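Local coordinates for protein HTH-type transcriptional regulator mcbR (Escherichia coli UMEA 3718-1, PDB 4P9F) that represses expression of McbA by binding its promoter region, which prevents colanic acid overproduction and mucoidy, and is important for biofilm formation, at residues A27-K32 against F66-V71; H16-G21 against M156-H161; A90-V95 against G193-L198. All coordinates share one frame; numbering follows the deposited sequence.

Interaction 1: residues A27-K32 against F66-V71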
# COMPACT_ATOMS: atom_id res chain seq x y z
N ALA A 27 -20.82 -9.25 -3.46
CA ALA A 27 -21.18 -9.98 -4.67
C ALA A 27 -20.32 -11.21 -4.90
O ALA A 27 -19.10 -11.18 -4.68
CB ALA A 27 -21.09 -9.07 -5.90
N ARG A 28 -20.95 -12.26 -5.40
CA ARG A 28 -20.27 -13.51 -5.65
C ARG A 28 -19.82 -13.51 -7.11
O ARG A 28 -20.63 -13.36 -8.02
CB ARG A 28 -21.20 -14.70 -5.34
CG ARG A 28 -20.64 -16.08 -5.72
CD ARG A 28 -21.58 -17.23 -5.27
NE ARG A 28 -21.18 -18.48 -5.92
CZ ARG A 28 -20.26 -19.31 -5.44
NH1 ARG A 28 -19.67 -19.04 -4.28
NH2 ARG A 28 -19.94 -20.42 -6.12
N LEU A 29 -18.51 -13.60 -7.31
CA LEU A 29 -17.93 -13.62 -8.66
C LEU A 29 -17.56 -15.04 -9.04
O LEU A 29 -16.74 -15.67 -8.37
CB LEU A 29 -16.70 -12.72 -8.71
CG LEU A 29 -16.88 -11.33 -8.08
CD1 LEU A 29 -15.57 -10.53 -8.12
CD2 LEU A 29 -18.01 -10.57 -8.77
N ILE A 30 -18.09 -15.52 -10.16
CA ILE A 30 -17.84 -16.90 -10.58
C ILE A 30 -16.81 -16.89 -11.71
O ILE A 30 -17.05 -16.31 -12.77
CB ILE A 30 -19.16 -17.62 -11.02
CG1 ILE A 30 -20.12 -17.76 -9.83
CG2 ILE A 30 -18.87 -19.01 -11.65
CD1 ILE A 30 -21.20 -16.72 -9.79
N THR A 31 -15.63 -17.46 -11.44
CA THR A 31 -14.53 -17.49 -12.41
C THR A 31 -14.98 -17.89 -13.83
O THR A 31 -14.67 -17.22 -14.81
CB THR A 31 -13.43 -18.44 -11.90
OG1 THR A 31 -13.10 -18.07 -10.55
CG2 THR A 31 -12.18 -18.35 -12.75
N LYS A 32 -15.73 -18.98 -13.91
CA LYS A 32 -16.24 -19.51 -15.18
C LYS A 32 -17.10 -18.48 -15.95
O LYS A 32 -16.96 -18.34 -17.16
CB LYS A 32 -17.05 -20.78 -14.91
CG LYS A 32 -17.65 -21.40 -16.16
CD LYS A 32 -16.59 -21.96 -17.09
CE LYS A 32 -16.64 -23.49 -17.12
NZ LYS A 32 -17.97 -24.02 -17.55
N PHE A 66 -15.27 -16.06 -5.95
CA PHE A 66 -14.72 -15.02 -5.10
C PHE A 66 -15.80 -14.07 -4.65
O PHE A 66 -16.88 -14.03 -5.26
CB PHE A 66 -13.62 -14.28 -5.87
CG PHE A 66 -12.54 -15.18 -6.34
CD1 PHE A 66 -12.64 -15.85 -7.55
CD2 PHE A 66 -11.44 -15.41 -5.55
CE1 PHE A 66 -11.65 -16.70 -7.98
CE2 PHE A 66 -10.43 -16.28 -5.97
CZ PHE A 66 -10.54 -16.91 -7.19
N THR A 67 -15.58 -13.33 -3.57
CA THR A 67 -16.56 -12.31 -3.24
C THR A 67 -15.88 -10.97 -3.11
O THR A 67 -14.72 -10.87 -2.67
CB THR A 67 -17.36 -12.60 -1.94
OG1 THR A 67 -16.46 -12.77 -0.85
CG2 THR A 67 -18.26 -13.84 -2.08
N VAL A 68 -16.62 -9.95 -3.53
CA VAL A 68 -16.23 -8.55 -3.36
C VAL A 68 -16.34 -8.24 -1.86
O VAL A 68 -17.35 -8.56 -1.23
CB VAL A 68 -17.13 -7.64 -4.20
CG1 VAL A 68 -16.78 -6.16 -3.97
CG2 VAL A 68 -17.03 -8.04 -5.70
N PRO A 69 -15.29 -7.67 -1.27
CA PRO A 69 -15.32 -7.42 0.18
C PRO A 69 -16.42 -6.47 0.61
O PRO A 69 -16.84 -5.63 -0.19
CB PRO A 69 -13.94 -6.82 0.47
CG PRO A 69 -13.09 -7.29 -0.64
CD PRO A 69 -13.99 -7.31 -1.85
N GLU A 70 -16.85 -6.59 1.86
CA GLU A 70 -17.76 -5.66 2.50
C GLU A 70 -16.94 -4.51 3.03
O GLU A 70 -15.91 -4.73 3.64
CB GLU A 70 -18.51 -6.32 3.67
CG GLU A 70 -19.27 -7.59 3.35
CD GLU A 70 -20.58 -7.32 2.63
OE1 GLU A 70 -21.00 -6.14 2.55
OE2 GLU A 70 -21.20 -8.29 2.14
N VAL A 71 -17.32 -3.28 2.71
CA VAL A 71 -16.60 -2.13 3.24
C VAL A 71 -17.49 -1.32 4.20
O VAL A 71 -18.24 -0.44 3.78
CB VAL A 71 -16.06 -1.24 2.08
CG1 VAL A 71 -15.26 -0.06 2.62
CG2 VAL A 71 -15.21 -2.09 1.14
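L29 and F66 face each other as an antiparallel hydrogen-bonded pair and exchange both backbone bonds: L29 N gives its hydrogen to F66 O at 2.7 Å, and F66 N returns one to L29 O at 2.9 Å. R28 and T67 form the neighbouring non-hydrogen-bonded pair. Beyond it V68 N binds A27 O at 3.0 Å, continuing the pairing past the end of the strand, while T67 CA brings a CH...O contact to the same oxygen at 3.1 Å.

The apolar contacts gather around V68. Its CG2, anti to the carbonyl carbon and beside the backbone N, meets L29 CD1 at 3.8 Å and A27 CB at 4.2 Å, so one methyl serves both residues. L29 CB and F66 CB stand on the same face of the sheet, and the F66 ring continues from there onto L49, L50 and V53 of helix 42-54. On the face carrying R28 and T67, the methyl CG2 of T67 lies 4.1 Å from R28 CA, and the NH1 of R28 is hydrogen-bonded to P62 O.

The ring edge of F66 meets an oxygen: T31 OG1 lies in the ring plane, 3.3 Å from CE1, with chi1 of -51° setting OG1 beside the backbone N; the hydroxyl is hydrogen-bonded to Q64 O. T31 opens the DNA-binding helix-turn-helix, and I30 before it is the N-cap of helix 31-38. Strand 28-30 adds to the hairpin 59-61/65-67, which forms the wing, to complete the small three-stranded antiparallel sheet of the winged helix-turn-helix domain of GntR-family regulators.

Interaction 2: residues H16-G21 against M156-H161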
# COMPACT_ATOMS: atom_id res chain seq x y z
N HIS A 16 -10.06 -1.76 -11.99
CA HIS A 16 -10.80 -0.59 -12.46
C HIS A 16 -12.27 -0.68 -12.04
O HIS A 16 -12.81 0.26 -11.46
CB HIS A 16 -10.67 -0.44 -13.98
CG HIS A 16 -11.31 0.80 -14.53
ND1 HIS A 16 -12.59 0.82 -15.02
CD2 HIS A 16 -10.88 2.08 -14.56
CE1 HIS A 16 -12.91 2.05 -15.40
NE2 HIS A 16 -11.88 2.83 -15.12
N GLN A 17 -12.90 -1.83 -12.29
CA GLN A 17 -14.29 -2.07 -11.91
C GLN A 17 -14.50 -1.91 -10.40
O GLN A 17 -15.45 -1.26 -9.97
CB GLN A 17 -14.71 -3.50 -12.31
CG GLN A 17 -14.73 -3.75 -13.80
CD GLN A 17 -15.72 -2.86 -14.51
OE1 GLN A 17 -15.35 -2.10 -15.40
NE2 GLN A 17 -16.98 -2.97 -14.14
N LEU A 18 -13.59 -2.47 -9.61
CA LEU A 18 -13.65 -2.35 -8.15
C LEU A 18 -13.53 -0.88 -7.75
O LEU A 18 -14.36 -0.38 -7.01
CB LEU A 18 -12.57 -3.19 -7.47
CG LEU A 18 -12.82 -4.71 -7.44
CD1 LEU A 18 -11.54 -5.44 -7.06
CD2 LEU A 18 -13.95 -5.08 -6.45
N SER A 19 -12.53 -0.20 -8.31
CA SER A 19 -12.21 1.19 -7.98
C SER A 19 -13.34 2.20 -8.25
O SER A 19 -13.50 3.16 -7.48
CB SER A 19 -10.99 1.65 -8.77
OG SER A 19 -9.85 0.91 -8.38
N ILE A 20 -14.10 1.98 -9.32
CA ILE A 20 -15.16 2.93 -9.68
C ILE A 20 -16.51 2.56 -9.07
O ILE A 20 -17.53 3.18 -9.38
CB ILE A 20 -15.33 3.04 -11.20
CG1 ILE A 20 -15.84 1.71 -11.77
CG2 ILE A 20 -14.03 3.50 -11.86
CD1 ILE A 20 -16.17 1.76 -13.26
N GLY A 21 -16.51 1.56 -8.19
CA GLY A 21 -17.73 1.12 -7.50
C GLY A 21 -18.71 0.31 -8.34
O GLY A 21 -19.88 0.18 -7.98
N MSE A 156 -11.29 0.64 -1.16
CA MSE A 156 -12.50 1.38 -0.80
C MSE A 156 -13.56 1.31 -1.89
O MSE A 156 -14.73 1.60 -1.62
CB MSE A 156 -12.17 2.84 -0.51
CG MSE A 156 -11.75 3.66 -1.69
SE MSE A 156 -11.37 5.50 -1.10
CE MSE A 156 -13.09 6.08 -0.72
N GLY A 157 -13.15 0.90 -3.09
CA GLY A 157 -14.02 0.82 -4.25
C GLY A 157 -15.46 0.34 -4.08
O GLY A 157 -16.37 1.00 -4.59
N PRO A 158 -15.67 -0.81 -3.42
CA PRO A 158 -17.06 -1.29 -3.25
C PRO A 158 -17.93 -0.30 -2.47
O PRO A 158 -19.15 -0.26 -2.65
CB PRO A 158 -16.89 -2.61 -2.48
CG PRO A 158 -15.48 -3.07 -2.82
CD PRO A 158 -14.68 -1.78 -2.92
N GLY A 159 -17.29 0.53 -1.66
CA GLY A 159 -18.01 1.55 -0.91
C GLY A 159 -18.61 2.60 -1.84
O GLY A 159 -19.49 3.36 -1.42
N LEU A 160 -18.17 2.63 -3.10
CA LEU A 160 -18.64 3.62 -4.08
C LEU A 160 -19.89 3.14 -4.84
O LEU A 160 -20.54 3.90 -5.56
CB LEU A 160 -17.53 3.96 -5.10
CG LEU A 160 -16.56 5.08 -4.72
CD1 LEU A 160 -15.67 4.69 -3.56
CD2 LEU A 160 -15.74 5.50 -5.94
N HIS A 161 -20.23 1.87 -4.67
CA HIS A 161 -21.37 1.30 -5.38
C HIS A 161 -22.65 2.03 -5.03
O HIS A 161 -23.57 2.14 -5.85
CB HIS A 161 -21.50 -0.18 -5.06
CG HIS A 161 -22.54 -0.89 -5.89
ND1 HIS A 161 -22.33 -1.22 -7.21
CD2 HIS A 161 -23.78 -1.32 -5.58
CE1 HIS A 161 -23.40 -1.84 -7.67
NE2 HIS A 161 -24.29 -1.91 -6.70
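H161 meets G21 through its imidazole, and its side chain passes one carbonyl oxygen atom by atom. CB lies 3.4 Å from G21 O and CG stays close to it at 3.5 Å. CG is anti to the backbone N (chi1 -173°), and chi2 of 75° turns the ring so that its ND1 edge meets G21 O, to which ND1 donates a hydrogen bond of 2.9 Å. CE1, beyond ND1, is farther from G21 O at 4.1 Å. The bond is moderately bent, 147° at the hydrogen, and the oxygen lies near the ring plane. H161 CA adds a CH...O contact to the same oxygen, which is thus gripped from both backbone and side chain.

G21 has positive phi and is the C' residue of the Schellman motif that closes helix 6-19. A side chain on it would run into L160, whose CB sits 3.7 Å from G21 CA. G157 CA makes a CH...O contact of 3.0 Å to L18 O, where a CB on G157 would clash with that oxygen. L160 CD2 reaches S19 O at 3.6 Å, and L18 CD2 touches P158 CG more loosely.

An alanine in place of H161 would probably leave G21 O without its imidazole donor and weaken the grip on the turn after the helix. The contact mixes close backbone approaches at two glycines, a few apolar side-chain touches and one directed side-chain bond, which implies a tightly fitted, buried junction between the end of a DNA-binding-domain helix and the FCD domain.

Interaction 3: residues A90-V95 against G193-L198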
# COMPACT_ATOMS: atom_id res chain seq x y z
N ALA A 90 1.73 12.75 -2.27
CA ALA A 90 1.84 12.68 -3.72
C ALA A 90 1.62 14.05 -4.36
O ALA A 90 2.40 14.46 -5.23
CB ALA A 90 0.84 11.65 -4.29
N VAL A 91 0.58 14.76 -3.95
CA VAL A 91 0.28 16.03 -4.61
C VAL A 91 1.37 17.08 -4.35
O VAL A 91 1.68 17.85 -5.25
CB VAL A 91 -1.12 16.59 -4.18
CG1 VAL A 91 -1.10 17.22 -2.79
CG2 VAL A 91 -1.62 17.60 -5.20
N ALA A 92 1.98 17.07 -3.16
CA ALA A 92 3.02 18.04 -2.84
C ALA A 92 4.28 17.78 -3.64
O ALA A 92 4.93 18.72 -4.08
CB ALA A 92 3.33 18.04 -1.33
N LEU A 93 4.61 16.52 -3.86
CA LEU A 93 5.79 16.18 -4.62
C LEU A 93 5.60 16.42 -6.12
O LEU A 93 6.55 16.68 -6.84
CB LEU A 93 6.15 14.71 -4.39
CG LEU A 93 6.62 14.39 -2.98
CD1 LEU A 93 6.82 12.89 -2.82
CD2 LEU A 93 7.90 15.17 -2.69
N ALA A 94 4.35 16.36 -6.57
CA ALA A 94 4.06 16.52 -7.98
C ALA A 94 4.20 17.98 -8.43
O ALA A 94 4.51 18.25 -9.59
CB ALA A 94 2.66 16.00 -8.30
N VAL A 95 4.00 18.90 -7.50
CA VAL A 95 4.02 20.33 -7.83
C VAL A 95 5.30 20.79 -8.54
O VAL A 95 5.23 21.47 -9.56
CB VAL A 95 3.83 21.18 -6.58
CG1 VAL A 95 4.05 22.66 -6.91
CG2 VAL A 95 2.44 20.95 -6.02
N GLY A 193 -1.49 25.22 -0.71
CA GLY A 193 -2.77 25.41 -1.38
C GLY A 193 -3.23 24.12 -2.06
O GLY A 193 -4.42 23.81 -2.08
N CYS A 194 -2.28 23.38 -2.64
CA CYS A 194 -2.61 22.11 -3.28
C CYS A 194 -3.10 21.10 -2.25
O CYS A 194 -4.07 20.38 -2.48
CB CYS A 194 -1.40 21.54 -4.03
SG CYS A 194 -0.94 22.42 -5.54
N ARG A 195 -2.41 21.05 -1.12
CA ARG A 195 -2.80 20.13 -0.05
C ARG A 195 -4.17 20.49 0.50
O ARG A 195 -5.01 19.60 0.74
CB ARG A 195 -1.76 20.12 1.08
CG ARG A 195 -0.49 19.35 0.72
CD ARG A 195 0.51 19.36 1.88
NE ARG A 195 1.11 18.04 2.06
CZ ARG A 195 0.82 17.21 3.06
NH1 ARG A 195 -0.05 17.55 3.99
NH2 ARG A 195 1.42 16.02 3.12
N HIS A 196 -4.41 21.78 0.68
CA HIS A 196 -5.68 22.25 1.19
C HIS A 196 -6.85 21.92 0.23
O HIS A 196 -7.87 21.41 0.66
CB HIS A 196 -5.61 23.76 1.45
CG HIS A 196 -6.93 24.37 1.83
ND1 HIS A 196 -7.82 24.84 0.89
CD2 HIS A 196 -7.50 24.60 3.03
CE1 HIS A 196 -8.89 25.32 1.50
NE2 HIS A 196 -8.71 25.19 2.80
N CYS A 197 -6.68 22.20 -1.07
CA CYS A 197 -7.73 21.91 -2.05
C CYS A 197 -8.01 20.41 -2.15
O CYS A 197 -9.16 19.98 -2.20
CB CYS A 197 -7.36 22.49 -3.43
SG CYS A 197 -7.41 24.32 -3.46
N LEU A 198 -6.95 19.62 -2.18
CA LEU A 198 -7.11 18.18 -2.28
C LEU A 198 -7.77 17.63 -1.01
O LEU A 198 -8.63 16.75 -1.10
CB LEU A 198 -5.76 17.49 -2.51
CG LEU A 198 -5.84 15.98 -2.71
CD1 LEU A 198 -6.78 15.63 -3.88
CD2 LEU A 198 -4.42 15.39 -2.94
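V91 and L198 meet where two helices running roughly antiparallel (143° between their directions) pack in the all-helical FCD domain: helix 73-95 and helix 191-210, whose short segments here approach to 9.2 Å between axes. No hydrogen bond links them, and the contact is made by side chains.

The apolar group centres on V91, which points toward the other helix. Its two methyls divide the work: CG2, anti to the backbone N, meets C194 CB at 4.1 Å, whereas CG1, between the backbone N and the carbonyl carbon (chi1 77°), faces L198 CD2 at 3.8 Å. The valine and leucine side chains run past one another in opposing senses, which brings L198 CD2 to 3.7 Å from V91 CB. I136 of helix 122-138 touches V91 as well, while Y137 and R133 of that helix reach L198, making the layer continuous with a third helix.

R195 adds van der Waals contacts from a charged side chain. It leaves its helix to one side, but its bent chain brings the end nearer: its CG meets V91 CG1 at 4.2 Å, and A92 CB lies at the guanidinium edge, near the plane of the group and 4.1 Å from NE.

Sulfur completes the set one turn from V91: C194 SG touches V95 CG2 at 3.7 Å.

The three contacts differ in depth and in what holds them. Interactions 2 and 3 are buried, whereas interaction 1 is only partly so and lies within the DNA-binding domain. Backbone hydrogen bonds dominate interaction 1, close glycine packing and one histidine bond interaction 2, and side-chain packing alone interaction 3. None shares a helix or strand with another, though helix 6-19 of interaction 2 is followed in the chain by strand 28-30 of interaction 1. These two touch: V68 CG1 lies 3.5 Å from P158 CG, so the residues following the wing strand rest on the interdomain junction. Interaction 3 stands apart within the FCD domain, its centre about 35 Å from that of interaction 1.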